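Side-chain contacts in putative O-acetylhomoserine (Thiol)-lyase (PDB 4OC9), which probably uses pyridoxal 5'-phosphate to transfer the aminocarboxypropyl group of O-acetylhomoserine to sulfide or a thiol, releasing acetate: residues 9-14 and 285-290; 328-333 and 337-342. One frame throughout, in Å; residues are numbered along the deposited sequence.

Interaction 1. Residues 9-14 and 285-290; sequences LALHGA and GLETLA
Carboxylate oxygen OE1 of E287, whose side chain packs against A10 and L11, accepts hydrogen bonds from S372 OG and Q211 NE2 of the second subunit, while OE2 forms a salt bridge with K373 of that subunit. With both oxygens engaged, the rotation of the buried carboxylate is fixed from across the interface. Within the chain the same residue makes apolar contact: L11 crosses it at about a right angle, and the methyl CD2 of L11 lies 3.5 Å from E287 CB and 3.7 Å from E287 CD, so one branch spans the stem of the acid. E287 holds CG beside its own backbone N (chi1 -68°), which brings CG to 3.6 Å from A10 O. In this fold type I, pyridoxal-phosphate-dependent enzyme, helix 276-309 leads from the seven-stranded sheet region to the five-stranded one, and the N-terminal loop lies against it and the second subunit. Here A10 sets its methyl over the helix backbone, with A10 CB 3.5 Å from L286 O and 4.0 Å from L286 CG. V72 of helix 60-73 and F188 also touch A10.

Interaction 2. Residues 328-333 and 337-342; sequences NLFKKY and NFASGL
F330 and K331, consecutive on helix 327-333, meet the loop at N337-A339 that leads from this helix into strand 342-346, so the contact is a local helix-loop-strand connection beside the five-stranded sheet. The two helix residues divide the work: F330 supplies a ring and K331 a charge.

The apolar part centres on the phenyl group of F330, whose bond from the backbone points at the loop. Its CE1 lies 3.6 Å from A339 CB, and CZ is 4.0 Å from the same methyl, which therefore meets one corner of the ring obliquely. I161 also touches F330, and the ring of F334 meets that of F330 with the planes inclined to each other.

Between ring and polar atoms the contact is made by ring carbons. F338 O sits near the ring plane, 3.6 Å from F330 CE1, an edge-on approach that turns a weakly positive C-H toward the carbonyl. On the CE2 corner, N337 OD1 comes within 3.2 Å of F330 CE2; the side chains cross at about a right angle, with the ring and amide planes 38° apart.

The polar part is a hydrogen bond from K331 NZ to N337 OD1, 3.0 Å long. The ammonium group stands 42° out of the carbonyl plane and so does not follow a lone-pair direction. K331 reaches this position by a bend at its second torsion (chi2 -63°), beyond which the chain is extended. Both residues are exposed, at the outer margin of the contact. A water joins the pair, its oxygen accepting a 2.7 Å hydrogen bond from K331 NZ. A weak bond of 3.4 Å runs from N337 ND2 to the same water oxygen, which lies in the plane of the F330 ring, at the edge.

Overall arrangement
The two contacts lie about 22 Å apart between centres, with nearest atoms about 7 Å apart, and do not touch. All four touching residues of interaction 1 are buried, and it joins segments 271 residues apart in sequence; interaction 2 is only partly buried and closes over a three-residue gap. Helix 276-309 connects them indirectly: it carries residues 285-290, and farther along it E294, S297 and Q298 pack against F338 of residues 337-342. Their chemistry follows their places. Interaction 1 has no hydrogen bond between its segments, its acid being held by the second subunit, whereas interaction 2 keeps its charge-assisted bond within the chain, and no other chain of the assembly touches it.

Interaction 1. Residues 9-14 and 285-290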
loop_
_atom_site.group_PDB
_atom_site.type_symbol
_atom_site.label_atom_id
_atom_site.label_comp_id
_atom_site.label_asym_id
_atom_site.label_seq_id
_atom_site.Cartn_x
_atom_site.Cartn_y
_atom_site.Cartn_z
ATOM N N LEU D 9 7.151 -9.905 -22.561
ATOM C CA LEU D 9 6.433 -10.803 -21.642
ATOM C C LEU D 9 6.427 -10.309 -20.190
ATOM O O LEU D 9 5.576 -10.702 -19.407
ATOM C CB LEU D 9 7.021 -12.197 -21.676
ATOM C CG LEU D 9 6.959 -12.935 -23.005
ATOM C CD1 LEU D 9 7.770 -14.237 -22.951
ATOM C CD2 LEU D 9 5.516 -13.193 -23.367
ATOM N N ALA D 10 7.379 -9.460 -19.831
ATOM C CA ALA D 10 7.420 -8.918 -18.474
ATOM C C ALA D 10 6.388 -7.790 -18.324
ATOM O O ALA D 10 6.113 -7.332 -17.212
ATOM C CB ALA D 10 8.798 -8.374 -18.155
ATOM N N LEU D 11 5.835 -7.355 -19.450
ATOM C CA LEU D 11 4.852 -6.244 -19.522
ATOM C C LEU D 11 3.419 -6.598 -19.929
ATOM O O LEU D 11 2.472 -5.875 -19.595
ATOM C CB LEU D 11 5.406 -5.242 -20.540
ATOM C CG LEU D 11 6.661 -4.483 -20.111
ATOM C CD1 LEU D 11 7.425 -3.894 -21.250
ATOM C CD2 LEU D 11 6.270 -3.402 -19.103
ATOM N N HIS D 12 3.285 -7.687 -20.678
ATOM C CA HIS D 12 2.014 -8.177 -21.179
ATOM C C HIS D 12 1.886 -9.659 -20.947
ATOM O O HIS D 12 2.840 -10.406 -21.145
ATOM C CB HIS D 12 1.958 -7.970 -22.685
ATOM C CG HIS D 12 2.063 -6.546 -23.109
ATOM N ND1 HIS D 12 0.963 -5.741 -23.270
ATOM C CD2 HIS D 12 3.135 -5.775 -23.382
ATOM C CE1 HIS D 12 1.348 -4.544 -23.660
ATOM N NE2 HIS D 12 2.662 -4.534 -23.732
ATOM N N GLY D 13 0.697 -10.095 -20.558
ATOM C CA GLY D 13 0.459 -11.520 -20.305
ATOM C C GLY D 13 -0.102 -11.838 -18.915
ATOM O O GLY D 13 0.021 -11.047 -17.971
ATOM N N ALA D 14 -0.767 -12.994 -18.818
ATOM C CA ALA D 14 -1.362 -13.469 -17.584
ATOM C C ALA D 14 -2.303 -12.480 -16.890
ATOM O O ALA D 14 -2.544 -12.627 -15.708
ATOM C CB ALA D 14 -0.266 -13.896 -16.626
ATOM N N GLY D 285 8.340 -4.158 -10.593
ATOM C CA GLY D 285 9.769 -4.277 -10.738
ATOM C C GLY D 285 10.081 -5.171 -11.893
ATOM O O GLY D 285 11.015 -4.903 -12.648
ATOM N N LEU D 286 9.274 -6.214 -12.059
ATOM C CA LEU D 286 9.501 -7.137 -13.151
ATOM C C LEU D 286 9.426 -6.419 -14.487
ATOM O O LEU D 286 10.184 -6.696 -15.407
ATOM C CB LEU D 286 8.509 -8.295 -13.113
ATOM C CG LEU D 286 8.711 -9.335 -14.227
ATOM C CD1 LEU D 286 10.109 -9.915 -14.180
ATOM C CD2 LEU D 286 7.679 -10.454 -14.071
ATOM N N GLU D 287 8.481 -5.514 -14.601
ATOM C CA GLU D 287 8.313 -4.730 -15.836
ATOM C C GLU D 287 9.566 -4.003 -16.312
ATOM O O GLU D 287 9.813 -3.912 -17.492
ATOM C CB GLU D 287 7.197 -3.662 -15.714
ATOM C CG GLU D 287 5.742 -4.160 -15.595
ATOM C CD GLU D 287 4.730 -3.031 -15.785
ATOM O OE1 GLU D 287 5.150 -1.854 -15.760
ATOM O OE2 GLU D 287 3.496 -3.299 -15.924
ATOM N N THR D 288 10.334 -3.475 -15.377
ATOM C CA THR D 288 11.532 -2.723 -15.700
ATOM C C THR D 288 12.858 -3.415 -15.510
ATOM O O THR D 288 13.900 -2.817 -15.703
ATOM C CB THR D 288 11.600 -1.489 -14.760
ATOM O OG1 THR D 288 11.658 -1.926 -13.404
ATOM C CG2 THR D 288 10.358 -0.546 -14.919
ATOM N N LEU D 289 12.832 -4.655 -15.066
ATOM C CA LEU D 289 14.063 -5.378 -14.819
ATOM C C LEU D 289 14.989 -5.448 -16.019
ATOM O O LEU D 289 16.204 -5.328 -15.874
ATOM C CB LEU D 289 13.734 -6.785 -14.299
ATOM C CG LEU D 289 14.900 -7.702 -13.997
ATOM C CD1 LEU D 289 15.900 -7.082 -13.041
ATOM C CD2 LEU D 289 14.392 -9.006 -13.420
ATOM N N ALA D 290 14.434 -5.629 -17.208
ATOM C CA ALA D 290 15.277 -5.731 -18.394
ATOM C C ALA D 290 16.146 -4.507 -18.598
ATOM O O ALA D 290 17.337 -4.630 -18.904
ATOM C CB ALA D 290 14.453 -5.999 -19.633
#

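Interaction 2. Residues 328-333 and 337-342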
loop_
_atom_site.group_PDB
_atom_site.type_symbol
_atom_site.label_atom_id
_atom_site.label_comp_id
_atom_site.label_asym_id
_atom_site.label_seq_id
_atom_site.Cartn_x
_atom_site.Cartn_y
_atom_site.Cartn_z
ATOM N N ASN D 328 35.181 -18.275 -18.966
ATOM C CA ASN D 328 34.727 -19.165 -20.058
ATOM C C ASN D 328 33.286 -19.644 -19.856
ATOM O O ASN D 328 32.508 -19.706 -20.799
ATOM C CB ASN D 328 35.655 -20.359 -20.236
ATOM C CG ASN D 328 36.972 -19.974 -20.861
ATOM O OD1 ASN D 328 37.077 -18.957 -21.552
ATOM N ND2 ASN D 328 37.982 -20.806 -20.659
ATOM N N LEU D 329 32.944 -19.990 -18.619
ATOM C CA LEU D 329 31.574 -20.407 -18.299
ATOM C C LEU D 329 30.639 -19.198 -18.533
ATOM O O LEU D 329 29.497 -19.367 -18.963
ATOM C CB LEU D 329 31.475 -20.922 -16.866
ATOM C CG LEU D 329 32.180 -22.265 -16.679
ATOM C CD1 LEU D 329 32.369 -22.673 -15.236
ATOM C CD2 LEU D 329 31.377 -23.319 -17.431
ATOM N N PHE D 330 31.131 -17.997 -18.241
ATOM C CA PHE D 330 30.347 -16.795 -18.444
ATOM C C PHE D 330 30.021 -16.649 -19.917
ATOM O O PHE D 330 28.867 -16.482 -20.286
ATOM C CB PHE D 330 31.095 -15.564 -17.917
ATOM C CG PHE D 330 30.521 -14.266 -18.393
ATOM C CD1 PHE D 330 29.289 -13.837 -17.974
ATOM C CD2 PHE D 330 31.269 -13.430 -19.202
ATOM C CE1 PHE D 330 28.775 -12.611 -18.402
ATOM C CE2 PHE D 330 30.781 -12.192 -19.610
ATOM C CZ PHE D 330 29.538 -11.786 -19.210
ATOM N N LYS D 331 31.051 -16.703 -20.751
ATOM C CA LYS D 331 30.861 -16.589 -22.198
ATOM C C LYS D 331 29.965 -17.702 -22.731
ATOM O O LYS D 331 29.234 -17.520 -23.683
ATOM C CB LYS D 331 32.208 -16.623 -22.945
ATOM C CG LYS D 331 33.133 -15.424 -22.715
ATOM C CD LYS D 331 32.501 -14.133 -23.226
ATOM C CE LYS D 331 33.428 -12.946 -23.046
ATOM N NZ LYS D 331 32.891 -11.689 -23.603
ATOM N N LYS D 332 30.031 -18.869 -22.120
ATOM C CA LYS D 332 29.226 -20.001 -22.573
ATOM C C LYS D 332 27.732 -19.895 -22.263
ATOM O O LYS D 332 26.902 -20.199 -23.108
ATOM C CB LYS D 332 29.752 -21.291 -21.965
ATOM C CG LYS D 332 29.011 -22.515 -22.444
ATOM C CD LYS D 332 29.531 -23.778 -21.778
ATOM C CE LYS D 332 28.754 -24.999 -22.248
ATOM N NZ LYS D 332 29.169 -26.234 -21.527
ATOM N N TYR D 333 27.407 -19.458 -21.063
ATOM C CA TYR D 333 26.006 -19.350 -20.664
ATOM C C TYR D 333 25.310 -17.984 -20.708
ATOM O O TYR D 333 24.077 -17.939 -20.733
ATOM C CB TYR D 333 25.837 -19.918 -19.286
ATOM C CG TYR D 333 26.108 -21.388 -19.208
ATOM C CD1 TYR D 333 25.148 -22.296 -19.612
ATOM C CD2 TYR D 333 27.280 -21.880 -18.658
ATOM C CE1 TYR D 333 25.374 -23.652 -19.540
ATOM C CE2 TYR D 333 27.502 -23.227 -18.570
ATOM C CZ TYR D 333 26.538 -24.119 -19.009
ATOM O OH TYR D 333 26.763 -25.495 -18.900
ATOM N N ASN D 337 26.154 -10.825 -22.789
ATOM C CA ASN D 337 27.424 -10.351 -22.281
ATOM C C ASN D 337 27.351 -9.363 -21.095
ATOM O O ASN D 337 28.059 -8.355 -21.058
ATOM C CB ASN D 337 28.303 -9.784 -23.389
ATOM C CG ASN D 337 29.769 -9.775 -22.999
ATOM O OD1 ASN D 337 30.281 -10.761 -22.466
ATOM N ND2 ASN D 337 30.456 -8.685 -23.296
ATOM N N PHE D 338 26.396 -9.590 -20.197
ATOM C CA PHE D 338 26.197 -8.786 -18.996
ATOM C C PHE D 338 26.268 -9.797 -17.882
ATOM O O PHE D 338 25.706 -10.865 -17.992
ATOM C CB PHE D 338 24.869 -8.030 -18.967
ATOM C CG PHE D 338 24.736 -6.940 -20.012
ATOM C CD1 PHE D 338 25.525 -5.808 -19.948
ATOM C CD2 PHE D 338 23.704 -6.974 -20.940
ATOM C CE1 PHE D 338 25.404 -4.802 -20.878
ATOM C CE2 PHE D 338 23.545 -5.953 -21.854
ATOM C CZ PHE D 338 24.400 -4.867 -21.825
ATOM N N ALA D 339 26.946 -9.457 -16.800
ATOM C CA ALA D 339 27.121 -10.377 -15.682
ATOM C C ALA D 339 26.482 -9.980 -14.345
ATOM O O ALA D 339 26.882 -10.438 -13.267
ATOM C CB ALA D 339 28.597 -10.590 -15.486
ATOM N N SER D 340 25.504 -9.095 -14.418
ATOM C CA SER D 340 24.760 -8.601 -13.239
ATOM C C SER D 340 25.561 -7.618 -12.374
ATOM O O SER D 340 26.666 -7.225 -12.725
ATOM C CB SER D 340 24.175 -9.742 -12.438
ATOM O OG SER D 340 23.273 -9.240 -11.476
ATOM N N GLY D 341 24.992 -7.216 -11.248
ATOM C CA GLY D 341 25.628 -6.220 -10.376
ATOM C C GLY D 341 26.313 -6.595 -9.108
ATOM O O GLY D 341 26.590 -5.731 -8.286
ATOM N N LEU D 342 26.584 -7.878 -8.924
ATOM C CA LEU D 342 27.261 -8.305 -7.717
ATOM C C LEU D 342 28.721 -8.597 -8.005
ATOM O O LEU D 342 29.057 -9.172 -9.040
ATOM C CB LEU D 342 26.660 -9.595 -7.209
ATOM C CG LEU D 342 27.147 -9.989 -5.824
ATOM C CD1 LEU D 342 26.602 -8.955 -4.823
ATOM C CD2 LEU D 342 26.624 -11.353 -5.470
HETATM O O HOH W 1 32.950 -10.012 -21.459
#